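Putative branched-chain amino acid ABC transporter (Rhodospirillum rubrum ATCC 11170, PDB 3HUT) probably binds branched-chain or related amino acids outside the cytoplasm and delivers them to an ABC transporter for uptake. Local coordinates at residues V142-S154 against V170-R182. Numbering follows the deposited sequence.
Sequences VAVIGVTTDWGLS and VVVNEEVPPGNRR
Val-144 N donates a hydrogen bond to Val-172 O, the shortest between the two strands, 2.8 Å and nearly straight at 171°. The same carbonyl oxygen also receives a CA-H...O contact from Ala-143. Val-144 O then accepts from Glu-174 N, Glu-174 O from Gly-146 N, and Gly-146 O from Val-176 N. Each of these bonds is close to straight. At the start the pairing is poorer: Val-171 N reaches Val-142 O only weakly, at 3.2 Å, where the register slips by one residue in a beta bulge, with Val-171 as the extra residue.

On one face Ala-143 CB packs on Val-172 CB at 3.7 Å. On the other, Val-144 splits its two methyls. CG1, anti to the backbone N (chi1 177°), lies beside Asn-173 OD1, while Val-144 CG2 meets Val-170 CG1 at 3.7 Å. Phe-159 and Arg-160 of helix 150-165 pack on Val-144 from this side. The two parallel strands and that helix form a beta-alpha-beta unit of the periplasmic-binding-protein fold. Strand 141-147 also pairs with strand 197-201.

Just past the end of strand 141-147, Thr-148 N donates to Val-176 O at 2.9 Å, with a bent angle of 133°. Thr-148 OG1 lies against Pro-177 CA, and Thr-148 CG2 is 4.0 Å from Glu-175 CB. A glycine in place of Thr-148 would probably leave Pro-177 CA and the Glu-175 stem without these side-chain contacts and open a gap between the loop and the strand end. The Pro-178 ring lies across Val-147, with Pro-178 CG a tight 3.3 Å from Val-147 CG2. Thr-149 CG2 touches the same ring atom. Thr-149 OG1 points instead to the helix start, where it accepts from Gly-152 N as the N-cap.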
ATOM      1  N   VAL A 142       9.203  24.430  -4.054  1.00 14.00           N
ATOM      2  CA  VAL A 142       7.839  23.931  -4.048  1.00 12.86           C
ATOM      3  C   VAL A 142       7.056  24.374  -2.819  1.00 13.28           C
ATOM      4  O   VAL A 142       7.623  24.817  -1.815  1.00 11.94           O
ATOM      5  CB  VAL A 142       7.842  22.381  -4.099  1.00 13.82           C
ATOM      6  CG1 VAL A 142       8.439  21.829  -2.809  1.00 11.70           C
ATOM      7  CG2 VAL A 142       6.430  21.844  -4.325  1.00 14.45           C
ATOM      8  N   ALA A 143       5.739  24.255  -2.919  1.00 12.33           N
ATOM      9  CA  ALA A 143       4.848  24.583  -1.824  1.00 10.77           C
ATOM     10  C   ALA A 143       4.320  23.230  -1.369  1.00 11.42           C
ATOM     11  O   ALA A 143       3.931  22.403  -2.197  1.00  9.90           O
ATOM     12  CB  ALA A 143       3.697  25.462  -2.316  1.00 10.25           C
ATOM     13  N   VAL A 144       4.333  22.983  -0.065  1.00 10.46           N
ATOM     14  CA  VAL A 144       3.828  21.720   0.443  1.00 11.04           C
ATOM     15  C   VAL A 144       2.582  21.979   1.274  1.00 12.57           C
ATOM     16  O   VAL A 144       2.604  22.775   2.212  1.00 13.97           O
ATOM     17  CB  VAL A 144       4.855  21.000   1.332  1.00 11.84           C
ATOM     18  CG1 VAL A 144       4.239  19.713   1.886  1.00 12.00           C
ATOM     19  CG2 VAL A 144       6.125  20.692   0.534  1.00  9.58           C
ATOM     20  N   ILE A 145       1.491  21.320   0.911  1.00 11.99           N
ATOM     21  CA  ILE A 145       0.241  21.455   1.640  1.00 12.45           C
ATOM     22  C   ILE A 145      -0.110  20.051   2.104  1.00 12.85           C
ATOM     23  O   ILE A 145      -0.261  19.146   1.284  1.00 13.49           O
ATOM     24  CB  ILE A 145      -0.889  21.983   0.739  1.00 13.14           C
ATOM     25  CG1 ILE A 145      -0.455  23.282   0.065  1.00 13.35           C
ATOM     26  CG2 ILE A 145      -2.143  22.223   1.573  1.00 12.68           C
ATOM     27  CD1 ILE A 145      -1.514  23.870  -0.836  1.00 18.73           C
ATOM     28  N   GLY A 146      -0.225  19.864   3.414  1.00 12.58           N
ATOM     29  CA  GLY A 146      -0.534  18.543   3.926  1.00 13.42           C
ATOM     30  C   GLY A 146      -1.530  18.493   5.070  1.00 13.97           C
ATOM     31  O   GLY A 146      -1.582  19.391   5.912  1.00 15.70           O
ATOM     32  N   VAL A 147      -2.321  17.423   5.096  1.00 13.02           N
ATOM     33  CA  VAL A 147      -3.322  17.221   6.132  1.00 13.68           C
ATOM     34  C   VAL A 147      -2.619  16.753   7.409  1.00 14.54           C
ATOM     35  O   VAL A 147      -1.561  16.119   7.352  1.00 14.57           O
ATOM     36  CB  VAL A 147      -4.379  16.173   5.681  1.00 14.81           C
ATOM     37  CG1 VAL A 147      -3.725  14.814   5.487  1.00 12.43           C
ATOM     38  CG2 VAL A 147      -5.505  16.086   6.699  1.00 14.06           C
ATOM     39  N   THR A 148      -3.205  17.069   8.558  1.00 14.09           N
ATOM     40  CA  THR A 148      -2.614  16.708   9.840  1.00 14.91           C
ATOM     41  C   THR A 148      -2.880  15.292  10.340  1.00 15.55           C
ATOM     42  O   THR A 148      -2.849  15.043  11.544  1.00 18.14           O
ATOM     43  CB  THR A 148      -3.039  17.707  10.934  1.00 16.95           C
ATOM     44  OG1 THR A 148      -4.460  17.877  10.901  1.00 13.40           O
ATOM     45  CG2 THR A 148      -2.369  19.054  10.712  1.00 16.12           C
ATOM     46  N   THR A 149      -3.138  14.361   9.428  1.00 14.65           N
ATOM     47  CA  THR A 149      -3.360  12.974   9.822  1.00 14.16           C
ATOM     48  C   THR A 149      -1.966  12.382  10.006  1.00 15.38           C
ATOM     49  O   THR A 149      -0.984  13.005   9.611  1.00 13.71           O
ATOM     50  CB  THR A 149      -4.097  12.191   8.729  1.00 13.97           C
ATOM     51  OG1 THR A 149      -3.335  12.234   7.517  1.00 14.55           O
ATOM     52  CG2 THR A 149      -5.465  12.800   8.473  1.00 15.04           C
ATOM     53  N   ASP A 150      -1.867  11.192  10.595  1.00 14.53           N
ATOM     54  CA  ASP A 150      -0.555  10.592  10.801  1.00 15.80           C
ATOM     55  C   ASP A 150       0.181  10.345   9.486  1.00 13.63           C
ATOM     56  O   ASP A 150       1.368  10.652   9.368  1.00 13.61           O
ATOM     57  CB  ASP A 150      -0.664   9.293  11.617  1.00 18.66           C
ATOM     58  CG  ASP A 150      -1.627   8.282  11.010  1.00 23.94           C
ATOM     59  OD1 ASP A 150      -2.238   8.570   9.957  1.00 24.23           O
ATOM     60  OD2 ASP A 150      -1.772   7.185  11.599  1.00 26.12           O
ATOM     61  N   TRP A 151      -0.521   9.814   8.491  1.00 12.11           N
ATOM     62  CA  TRP A 151       0.107   9.553   7.200  1.00 13.60           C
ATOM     63  C   TRP A 151       0.438  10.857   6.476  1.00 12.20           C
ATOM     64  O   TRP A 151       1.426  10.938   5.746  1.00 13.94           O
ATOM     65  CB  TRP A 151      -0.792   8.675   6.314  1.00 12.90           C
ATOM     66  CG  TRP A 151      -2.124   9.283   5.967  1.00 13.52           C
ATOM     67  CD1 TRP A 151      -3.285   9.193   6.687  1.00 12.88           C
ATOM     68  CD2 TRP A 151      -2.422  10.097   4.826  1.00 14.13           C
ATOM     69  NE1 TRP A 151      -4.285   9.901   6.064  1.00 12.85           N
ATOM     70  CE2 TRP A 151      -3.783  10.467   4.920  1.00 14.03           C
ATOM     71  CE3 TRP A 151      -1.670  10.554   3.733  1.00 13.85           C
ATOM     72  CZ2 TRP A 151      -4.412  11.271   3.960  1.00 14.05           C
ATOM     73  CZ3 TRP A 151      -2.297  11.357   2.776  1.00 14.41           C
ATOM     74  CH2 TRP A 151      -3.656  11.705   2.900  1.00 14.13           C
ATOM     75  N   GLY A 152      -0.390  11.877   6.683  1.00 11.29           N
ATOM     76  CA  GLY A 152      -0.147  13.158   6.046  1.00  9.81           C
ATOM     77  C   GLY A 152       1.119  13.815   6.570  1.00 10.45           C
ATOM     78  O   GLY A 152       1.943  14.302   5.797  1.00 10.00           O
ATOM     79  N   LEU A 153       1.285  13.820   7.888  1.00  9.58           N
ATOM     80  CA  LEU A 153       2.461  14.430   8.497  1.00 10.96           C
ATOM     81  C   LEU A 153       3.744  13.652   8.219  1.00 10.05           C
ATOM     82  O   LEU A 153       4.776  14.242   7.907  1.00  9.23           O
ATOM     83  CB  LEU A 153       2.262  14.571  10.009  1.00 12.07           C
ATOM     84  CG  LEU A 153       1.189  15.566  10.462  1.00 11.27           C
ATOM     85  CD1 LEU A 153       1.013  15.485  11.978  1.00 13.42           C
ATOM     86  CD2 LEU A 153       1.586  16.974  10.049  1.00 11.83           C
ATOM     87  N   SER A 154       3.679  12.328   8.324  1.00  9.81           N
ATOM     88  CA  SER A 154       4.855  11.501   8.089  1.00  9.42           C
ATOM     89  C   SER A 154       5.324  11.586   6.638  1.00 10.28           C
ATOM     90  O   SER A 154       6.520  11.684   6.374  1.00  9.87           O
ATOM     91  CB  SER A 154       4.562  10.042   8.449  1.00 10.44           C
ATOM     92  OG  SER A 154       3.583   9.498   7.584  1.00 11.55           O
ATOM     93  N   VAL A 170      11.605  24.434   0.198  1.00 14.45           N
ATOM     94  CA  VAL A 170      10.178  24.411   0.485  1.00 14.70           C
ATOM     95  C   VAL A 170       9.851  25.829   0.946  1.00 14.40           C
ATOM     96  O   VAL A 170       9.988  26.152   2.125  1.00 15.24           O
ATOM     97  CB  VAL A 170       9.846  23.418   1.617  1.00 14.80           C
ATOM     98  CG1 VAL A 170       8.344  23.399   1.861  1.00 13.45           C
ATOM     99  CG2 VAL A 170      10.348  22.028   1.252  1.00 15.53           C
ATOM    100  N   VAL A 171       9.431  26.669   0.007  1.00 13.38           N
ATOM    101  CA  VAL A 171       9.127  28.065   0.301  1.00 14.92           C
ATOM    102  C   VAL A 171       7.768  28.308   0.959  1.00 15.71           C
ATOM    103  O   VAL A 171       7.510  29.392   1.483  1.00 13.14           O
ATOM    104  CB  VAL A 171       9.242  28.914  -0.977  1.00 13.98           C
ATOM    105  CG1 VAL A 171      10.658  28.828  -1.512  1.00 13.68           C
ATOM    106  CG2 VAL A 171       8.249  28.424  -2.022  1.00 13.61           C
ATOM    107  N   VAL A 172       6.907  27.298   0.917  1.00 15.48           N
ATOM    108  CA  VAL A 172       5.588  27.368   1.536  1.00 16.56           C
ATOM    109  C   VAL A 172       5.302  26.000   2.131  1.00 16.79           C
ATOM    110  O   VAL A 172       5.455  24.979   1.459  1.00 16.43           O
ATOM    111  CB  VAL A 172       4.475  27.721   0.514  1.00 17.33           C
ATOM    112  CG1 VAL A 172       3.110  27.310   1.055  1.00 17.50           C
ATOM    113  CG2 VAL A 172       4.474  29.215   0.244  1.00 18.58           C
ATOM    114  N   ASN A 173       4.911  25.982   3.401  1.00 17.62           N
ATOM    115  CA  ASN A 173       4.594  24.740   4.086  1.00 19.04           C
ATOM    116  C   ASN A 173       3.366  24.967   4.958  1.00 20.51           C
ATOM    117  O   ASN A 173       3.440  25.624   5.999  1.00 19.76           O
ATOM    118  CB  ASN A 173       5.773  24.286   4.951  1.00 20.33           C
ATOM    119  CG  ASN A 173       5.565  22.902   5.533  1.00 20.01           C
ATOM    120  OD1 ASN A 173       5.334  21.938   4.800  1.00 19.58           O
ATOM    121  ND2 ASN A 173       5.642  22.795   6.854  1.00 19.92           N
ATOM    122  N   GLU A 174       2.234  24.425   4.528  1.00 20.68           N
ATOM    123  CA  GLU A 174       0.991  24.600   5.263  1.00 23.46           C
ATOM    124  C   GLU A 174       0.377  23.282   5.729  1.00 22.50           C
ATOM    125  O   GLU A 174       0.237  22.345   4.943  1.00 23.11           O
ATOM    126  CB  GLU A 174      -0.019  25.348   4.385  1.00 27.09           C
ATOM    127  CG  GLU A 174      -1.315  25.712   5.092  1.00 32.39           C
ATOM    128  CD  GLU A 174      -1.126  26.795   6.136  1.00 35.60           C
ATOM    129  OE1 GLU A 174      -0.262  26.630   7.024  1.00 38.91           O
ATOM    130  OE2 GLU A 174      -1.845  27.812   6.070  1.00 39.11           O
ATOM    131  N   GLU A 175       0.026  23.214   7.011  1.00 22.18           N
ATOM    132  CA  GLU A 175      -0.606  22.025   7.570  1.00 22.35           C
ATOM    133  C   GLU A 175      -2.076  22.372   7.794  1.00 22.78           C
ATOM    134  O   GLU A 175      -2.389  23.378   8.430  1.00 24.89           O
ATOM    135  CB  GLU A 175       0.040  21.630   8.905  1.00 23.89           C
ATOM    136  CG  GLU A 175       1.548  21.434   8.853  1.00 26.68           C
ATOM    137  CD  GLU A 175       2.100  20.752  10.099  1.00 28.74           C
ATOM    138  OE1 GLU A 175       1.636  21.068  11.216  1.00 31.07           O
ATOM    139  OE2 GLU A 175       3.010  19.907   9.963  1.00 27.92           O
ATOM    140  N   VAL A 176      -2.975  21.552   7.258  1.00 20.52           N
ATOM    141  CA  VAL A 176      -4.406  21.789   7.408  1.00 17.61           C
ATOM    142  C   VAL A 176      -5.113  20.553   7.948  1.00 16.73           C
ATOM    143  O   VAL A 176      -4.664  19.428   7.741  1.00 16.55           O
ATOM    144  CB  VAL A 176      -5.063  22.172   6.058  1.00 17.45           C
ATOM    145  CG1 VAL A 176      -4.468  23.469   5.539  1.00 17.40           C
ATOM    146  CG2 VAL A 176      -4.865  21.056   5.040  1.00 17.23           C
ATOM    147  N   PRO A 177      -6.233  20.748   8.655  1.00 15.54           N
ATOM    148  CA  PRO A 177      -6.974  19.612   9.204  1.00 13.63           C
ATOM    149  C   PRO A 177      -7.830  18.912   8.152  1.00 13.64           C
ATOM    150  O   PRO A 177      -8.204  19.505   7.137  1.00 11.99           O
ATOM    151  CB  PRO A 177      -7.822  20.255  10.298  1.00 14.21           C
ATOM    152  CG  PRO A 177      -8.131  21.595   9.715  1.00 16.31           C
ATOM    153  CD  PRO A 177      -6.793  22.024   9.133  1.00 15.15           C
ATOM    154  N   PRO A 178      -8.144  17.629   8.379  1.00 13.53           N
ATOM    155  CA  PRO A 178      -8.970  16.882   7.430  1.00 13.51           C
ATOM    156  C   PRO A 178     -10.301  17.617   7.330  1.00 13.58           C
ATOM    157  O   PRO A 178     -10.821  18.080   8.341  1.00 13.74           O
ATOM    158  CB  PRO A 178      -9.125  15.523   8.104  1.00 15.22           C
ATOM    159  CG  PRO A 178      -7.882  15.403   8.933  1.00 13.51           C
ATOM    160  CD  PRO A 178      -7.743  16.780   9.513  1.00 13.89           C
ATOM    161  N   GLY A 179     -10.833  17.747   6.119  1.00 13.19           N
ATOM    162  CA  GLY A 179     -12.103  18.433   5.947  1.00 12.54           C
ATOM    163  C   GLY A 179     -11.994  19.938   5.778  1.00 12.24           C
ATOM    164  O   GLY A 179     -13.000  20.621   5.553  1.00 12.63           O
ATOM    165  N   ASN A 180     -10.779  20.469   5.877  1.00 10.24           N
ATOM    166  CA  ASN A 180     -10.576  21.904   5.734  1.00 10.92           C
ATOM    167  C   ASN A 180     -11.178  22.443   4.443  1.00 11.88           C
ATOM    168  O   ASN A 180     -11.053  21.829   3.382  1.00 11.41           O
ATOM    169  CB  ASN A 180      -9.090  22.246   5.760  1.00 11.01           C
ATOM    170  CG  ASN A 180      -8.831  23.698   5.415  1.00 11.34           C
ATOM    171  OD1 ASN A 180      -9.380  24.596   6.044  1.00 16.44           O
ATOM    172  ND2 ASN A 180      -8.004  23.935   4.405  1.00 10.08           N
ATOM    173  N   ARG A 181     -11.826  23.597   4.534  1.00 12.31           N
ATOM    174  CA  ARG A 181     -12.428  24.195   3.353  1.00 15.68           C
ATOM    175  C   ARG A 181     -12.001  25.632   3.064  1.00 16.47           C
ATOM    176  O   ARG A 181     -12.526  26.250   2.150  1.00 18.67           O
ATOM    177  CB  ARG A 181     -13.959  24.093   3.427  1.00 15.46           C
ATOM    178  CG  ARG A 181     -14.485  22.679   3.179  1.00 12.48           C
ATOM    179  CD  ARG A 181     -14.179  22.228   1.751  1.00 13.01           C
ATOM    180  NE  ARG A 181     -14.631  20.868   1.458  1.00 12.02           N
ATOM    181  CZ  ARG A 181     -13.950  19.761   1.748  1.00 12.68           C
ATOM    182  NH1 ARG A 181     -12.765  19.834   2.348  1.00 12.24           N
ATOM    183  NH2 ARG A 181     -14.453  18.574   1.433  1.00 11.61           N
ATOM    184  N   ARG A 182     -11.061  26.182   3.826  1.00 19.01           N
ATOM    185  CA  ARG A 182     -10.610  27.536   3.517  1.00 21.61           C
ATOM    186  C   ARG A 182      -9.248  27.434   2.845  1.00 20.93           C
ATOM    187  O   ARG A 182      -8.293  26.887   3.407  1.00 20.05           O
ATOM    188  CB  ARG A 182     -10.517  28.412   4.760  1.00 27.16           C
ATOM    189  CG  ARG A 182      -9.501  27.971   5.747  1.00 34.43           C
ATOM    190  CD  ARG A 182     -10.157  27.184   6.838  1.00 42.53           C
ATOM    191  NE  ARG A 182      -9.804  27.744   8.131  1.00 48.95           N
ATOM    192  CZ  ARG A 182     -10.072  27.160   9.290  1.00 52.51           C
ATOM    193  NH1 ARG A 182     -10.699  25.993   9.325  1.00 54.69           N
ATOM    194  NH2 ARG A 182      -9.700  27.742  10.415  1.00 54.33           N
TER